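PDB 5KVB: gamma-hexachlorocyclohexane dehydrochlorinase from Novosphingobium barchaimii LL02, which probably catalyses two successive dehydrochlorinations that turn the pollutant lindane, by way of gamma-pentachlorocyclohexene, into a tetrachlorocyclohexadiene. Local coordinates for residues I42-A47 with E125-V130. Residues are numbered along the deposited sequence; the frame is centred on the assembly and turned at random.
Sequences IWWDDA and ERRDGV
Trp44 and Arg127 pack flat against each other, their side chains running in opposite directions. The guanidinium makes a cation-pi stack, Arg127 CZ lying 3.9 Å from the centroid of the Trp44 five-membered ring with the planes 10° apart. Arg127 CD forms a CH-pi contact 3.9 Å from the centroid of the Trp44 six-membered ring. Chi1 of -60° sets Arg127 CG anti to the carbonyl carbon, and the chain continues extended to NE across the indole.

In the ring plane, Trp44 NE1 donates to Glu125 O at 3.0 Å, arriving 45° above the carbonyl plane. Asp46 meets Arg127 tip to tip: Arg127 NH1 (2.9 Å) and NH2 form an end-on salt bridge to Asp46 OD1. On the neighbouring edge Arg127 NE and the same NH2 (2.8 Å) form one side-on to Glu125 OE1, completing a salt-bridge network. Two carboxylates thus fix the guanidinium's rotation over the indole. An alanine at Arg127 would probably leave Asp46 and Glu125 without their shared cation and uncover much of the indole face.

This surface contact of the SnoaL-like (NTF2-clan) fold joins the turn between strands 43-44 and 47-51 to the type I' turn that closes the hairpin of strands 113-127 and 130-145; Trp44 also touches Lys132, and Trp43 packs on helix 59-71.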
# COMPACT_ATOMS: atom_id res chain seq x y z
N ILE A 42 -12.80 0.87 16.84
CA ILE A 42 -11.68 -0.06 16.72
C ILE A 42 -10.86 -0.27 18.01
O ILE A 42 -9.90 -1.05 18.00
CB ILE A 42 -10.70 0.40 15.61
CG1 ILE A 42 -10.00 1.70 16.03
CG2 ILE A 42 -11.42 0.58 14.27
CD1 ILE A 42 -9.13 2.35 14.93
N TRP A 43 -11.24 0.40 19.11
CA TRP A 43 -10.45 0.40 20.35
C TRP A 43 -11.13 -0.28 21.53
O TRP A 43 -12.29 0.01 21.82
CB TRP A 43 -10.14 1.84 20.80
CG TRP A 43 -9.58 2.76 19.76
CD1 TRP A 43 -10.29 3.60 18.95
CD2 TRP A 43 -8.21 2.92 19.40
NE1 TRP A 43 -9.44 4.29 18.12
CE2 TRP A 43 -8.15 3.88 18.37
CE3 TRP A 43 -7.01 2.34 19.85
CZ2 TRP A 43 -6.94 4.29 17.78
CZ3 TRP A 43 -5.82 2.74 19.27
CH2 TRP A 43 -5.79 3.71 18.25
N TRP A 44 -10.40 -1.12 22.26
CA TRP A 44 -10.87 -1.52 23.59
C TRP A 44 -10.88 -0.29 24.50
O TRP A 44 -10.15 0.67 24.27
CB TRP A 44 -9.99 -2.61 24.19
CG TRP A 44 -10.07 -3.93 23.48
CD1 TRP A 44 -9.03 -4.62 22.91
CD2 TRP A 44 -11.25 -4.71 23.26
NE1 TRP A 44 -9.50 -5.79 22.36
CE2 TRP A 44 -10.86 -5.86 22.55
CE3 TRP A 44 -12.60 -4.54 23.59
CZ2 TRP A 44 -11.77 -6.84 22.16
CZ3 TRP A 44 -13.50 -5.51 23.20
CH2 TRP A 44 -13.09 -6.65 22.49
N ASP A 45 -11.71 -0.31 25.54
CA ASP A 45 -11.81 0.87 26.41
C ASP A 45 -10.52 1.16 27.17
O ASP A 45 -10.30 2.32 27.59
CB ASP A 45 -12.98 0.72 27.38
CG ASP A 45 -14.33 0.89 26.71
OD1 ASP A 45 -14.39 1.45 25.60
OD2 ASP A 45 -15.35 0.48 27.30
N ASP A 46 -9.67 0.15 27.33
CA ASP A 46 -8.37 0.36 27.97
C ASP A 46 -7.20 0.39 26.97
O ASP A 46 -6.04 0.32 27.36
CB ASP A 46 -8.12 -0.71 29.05
CG ASP A 46 -8.20 -2.13 28.51
OD1 ASP A 46 -8.82 -2.35 27.44
OD2 ASP A 46 -7.62 -3.04 29.16
N ALA A 47 -7.50 0.52 25.68
CA ALA A 47 -6.44 0.63 24.68
C ALA A 47 -5.67 1.93 24.84
O ALA A 47 -6.25 2.96 25.22
CB ALA A 47 -7.03 0.53 23.26
N GLU A 125 -5.88 -7.31 20.79
CA GLU A 125 -6.29 -8.37 21.71
C GLU A 125 -7.66 -8.91 21.32
O GLU A 125 -8.53 -8.16 20.87
CB GLU A 125 -6.33 -7.86 23.16
CG GLU A 125 -4.96 -7.58 23.75
CD GLU A 125 -5.00 -7.29 25.24
OE1 GLU A 125 -6.10 -7.30 25.83
OE2 GLU A 125 -3.92 -7.07 25.82
N ARG A 126 -7.85 -10.27 21.38
CA ARG A 126 -9.16 -10.89 21.20
C ARG A 126 -9.80 -11.13 22.57
O ARG A 126 -9.21 -11.78 23.43
CB ARG A 126 -9.04 -12.20 20.42
CG ARG A 126 -10.35 -12.96 20.31
CD ARG A 126 -10.38 -13.86 19.09
NE ARG A 126 -9.27 -14.81 19.06
CZ ARG A 126 -9.11 -15.73 18.11
NH1 ARG A 126 -9.98 -15.81 17.12
NH2 ARG A 126 -8.07 -16.55 18.15
N ARG A 127 -11.00 -10.58 22.74
CA ARG A 127 -11.75 -10.70 24.00
C ARG A 127 -13.16 -11.15 23.67
O ARG A 127 -13.83 -10.53 22.86
CB ARG A 127 -11.77 -9.38 24.75
CG ARG A 127 -10.40 -8.86 25.12
CD ARG A 127 -10.50 -7.54 25.87
NE ARG A 127 -9.19 -6.93 26.07
CZ ARG A 127 -9.00 -5.70 26.55
NH1 ARG A 127 -10.03 -4.94 26.88
NH2 ARG A 127 -7.76 -5.23 26.68
N ASP A 128 -13.58 -12.24 24.32
CA ASP A 128 -14.84 -12.91 24.00
C ASP A 128 -15.03 -13.06 22.49
O ASP A 128 -16.10 -12.79 21.95
CB ASP A 128 -16.02 -12.16 24.63
CG ASP A 128 -16.13 -12.41 26.12
OD1 ASP A 128 -15.70 -13.49 26.58
OD2 ASP A 128 -16.65 -11.53 26.84
N GLY A 129 -13.96 -13.47 21.81
CA GLY A 129 -14.03 -13.79 20.40
C GLY A 129 -13.84 -12.65 19.41
O GLY A 129 -13.74 -12.89 18.21
N VAL A 130 -13.77 -11.42 19.91
CA VAL A 130 -13.72 -10.22 19.07
C VAL A 130 -12.35 -9.55 19.14
O VAL A 130 -11.79 -9.42 20.24
CB VAL A 130 -14.82 -9.21 19.51
CG1 VAL A 130 -14.73 -7.90 18.73
CG2 VAL A 130 -16.20 -9.83 19.36